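Local coordinates for chemotaxis protein cheA (Thermotoga maritima, PDB 1TQG), which is the phosphotransfer (Hpt) domain of the chemotaxis histidine kinase CheA, which probably carries the phosphoryl group passed on in chemotactic signalling, at residues 36-41 with 69-74. Sequence-based numbering, arbitrary orientation. Where two conformers were deposited one is given.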
loop_
_atom_site.group_PDB
_atom_site.type_symbol
_atom_site.label_atom_id
_atom_site.label_comp_id
_atom_site.label_asym_id
_atom_site.label_seq_id
_atom_site.Cartn_x
_atom_site.Cartn_y
_atom_site.Cartn_z
ATOM N N GLU A 36 -2.021 -7.553 -14.348
ATOM C CA GLU A 36 -2.094 -8.386 -13.157
ATOM C C GLU A 36 -1.259 -7.757 -12.025
ATOM O O GLU A 36 -1.615 -7.818 -10.876
ATOM C CB GLU A 36 -1.666 -9.808 -13.492
ATOM C CG GLU A 36 -1.857 -10.783 -12.318
ATOM C CD GLU A 36 -3.137 -10.702 -11.520
ATOM O OE1 GLU A 36 -4.197 -10.350 -12.097
ATOM O OE2 GLU A 36 -3.169 -10.991 -10.290
ATOM N N LEU A 37 -0.096 -7.298 -12.368
ATOM C CA LEU A 37 0.734 -6.650 -11.380
ATOM C C LEU A 37 0.089 -5.366 -10.864
ATOM O O LEU A 37 0.164 -5.084 -9.651
ATOM C CB LEU A 37 2.101 -6.364 -11.923
ATOM C CG LEU A 37 2.935 -7.577 -12.358
ATOM C CD1 LEU A 37 4.174 -7.125 -13.083
ATOM C CD2 LEU A 37 3.192 -8.475 -11.178
ATOM N N ILE A 38 -0.540 -4.607 -11.752
ATOM C CA ILE A 38 -1.305 -3.428 -11.283
ATOM C C ILE A 38 -2.352 -3.871 -10.284
ATOM O O ILE A 38 -2.515 -3.226 -9.235
ATOM C CB ILE A 38 -1.894 -2.621 -12.459
ATOM C CG1 ILE A 38 -0.767 -2.107 -13.368
ATOM C CG2 ILE A 38 -2.823 -1.539 -11.972
ATOM C CD1 ILE A 38 -1.324 -1.522 -14.636
ATOM N N ASN A 39 -3.085 -4.907 -10.605
ATOM C CA ASN A 39 -4.088 -5.441 -9.724
ATOM C C ASN A 39 -3.489 -5.926 -8.375
ATOM O O ASN A 39 -4.086 -5.668 -7.315
ATOM C CB ASN A 39 -4.860 -6.579 -10.358
ATOM C CG ASN A 39 -5.687 -6.110 -11.526
ATOM O OD1 ASN A 39 -6.195 -5.024 -11.597
ATOM N ND2 ASN A 39 -5.923 -7.005 -12.441
ATOM N N GLU A 40 -2.349 -6.557 -8.391
ATOM C CA GLU A 40 -1.684 -6.973 -7.175
ATOM C C GLU A 40 -1.415 -5.811 -6.236
ATOM O O GLU A 40 -1.580 -5.884 -5.023
ATOM C CB GLU A 40 -0.337 -7.615 -7.455
ATOM C CG GLU A 40 -0.311 -8.976 -8.014
ATOM C CD GLU A 40 1.082 -9.548 -8.212
ATOM O OE1 GLU A 40 2.161 -9.154 -7.723
ATOM O OE2 GLU A 40 1.029 -10.505 -8.977
ATOM N N ALA A 41 -0.888 -4.764 -6.848
ATOM C CA ALA A 41 -0.619 -3.580 -6.043
ATOM C C ALA A 41 -1.891 -2.956 -5.514
ATOM O O ALA A 41 -1.911 -2.582 -4.300
ATOM C CB ALA A 41 0.152 -2.586 -6.902
ATOM N N ASN A 69 -6.349 4.797 -5.126
ATOM C CA ASN A 69 -6.997 5.458 -6.232
ATOM C C ASN A 69 -6.100 5.554 -7.418
ATOM O O ASN A 69 -6.586 5.451 -8.584
ATOM C CB ASN A 69 -7.430 6.896 -5.813
ATOM C CG ASN A 69 -8.625 6.913 -4.923
ATOM O OD1 ASN A 69 -9.366 5.938 -4.767
ATOM N ND2 ASN A 69 -8.829 8.016 -4.239
ATOM N N ILE A 70 -4.802 5.779 -7.277
ATOM C CA ILE A 70 -3.844 5.786 -8.412
ATOM C C ILE A 70 -3.884 4.418 -9.086
ATOM O O ILE A 70 -4.047 4.358 -10.311
ATOM C CB ILE A 70 -2.474 6.161 -7.929
ATOM C CG1 ILE A 70 -2.417 7.561 -7.297
ATOM C CG2 ILE A 70 -1.497 6.043 -9.102
ATOM C CD1 ILE A 70 -1.098 7.835 -6.572
ATOM N N LEU A 71 -3.727 3.336 -8.307
ATOM C CA LEU A 71 -3.705 2.015 -8.908
ATOM C C LEU A 71 -5.024 1.619 -9.489
ATOM O O LEU A 71 -5.054 0.881 -10.492
ATOM C CB LEU A 71 -3.207 0.921 -7.932
ATOM C CG LEU A 71 -1.717 0.809 -7.663
ATOM C CD1 LEU A 71 -0.958 0.283 -8.899
ATOM C CD2 LEU A 71 -1.091 2.087 -7.192
ATOM N N ASP A 72 -6.119 2.128 -8.929
ATOM C CA ASP A 72 -7.441 1.843 -9.467
ATOM C C ASP A 72 -7.652 2.513 -10.802
ATOM O O ASP A 72 -8.182 1.923 -11.751
ATOM C CB ASP A 72 -8.432 2.307 -8.405
ATOM C CG ASP A 72 -9.700 1.490 -8.344
ATOM O OD1 ASP A 72 -9.882 0.506 -9.082
ATOM O OD2 ASP A 72 -10.535 1.843 -7.487
ATOM N N LYS A 73 -7.199 3.760 -10.908
ATOM C CA LYS A 73 -7.212 4.431 -12.238
ATOM C C LYS A 73 -6.391 3.614 -13.223
ATOM O O LYS A 73 -6.807 3.380 -14.360
ATOM C CB LYS A 73 -6.752 5.861 -12.085
ATOM C CG LYS A 73 -7.756 6.804 -11.379
ATOM C CD LYS A 73 -7.132 8.200 -11.284
ATOM C CE LYS A 73 -8.102 9.160 -10.648
ATOM N NZ LYS A 73 -7.415 10.283 -9.953
ATOM N N ALA A 74 -5.225 3.134 -12.797
ATOM C CA ALA A 74 -4.351 2.447 -13.729
ATOM C C ALA A 74 -4.964 1.107 -14.135
ATOM O O ALA A 74 -4.872 0.691 -15.280
ATOM C CB ALA A 74 -3.002 2.256 -13.074
#
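In I38 the branch CG2 stands anti to the backbone N while CG1 lies beside it (chi1 -61°), and this turns the short methyl across to 69-74; in L71, CG is anti to the carbonyl carbon and chi2 of -70° brings CD1 toward 36-41. CG2 of I38 rests 3.6 Å from the carbonyl O of L71, and 4.0 Å from both CD1 of L71 and CB of A74, so one methyl meets one helical turn at three points. One turn further along 36-41, CB of A41 touches CD1 of L71 at 3.7 Å. That same CD1 lies 3.9 Å from the carbonyl O of I38. No hydrogen bond links the segments; the evidence is for purely van der Waals contact among four buried residues. The axes of the two segments approach to 9.1 Å and run nearly antiparallel at 155°, an arrangement characteristic of the antiparallel helical bundle of Hpt domains. Here helix 35-55 packs on helix 58-75; L28 and L21 of helix 3-30 adjoin I38 and A41, I89 of helix 83-103 touches L71, and I81, from the loop before that helix, meets both I38 and A74.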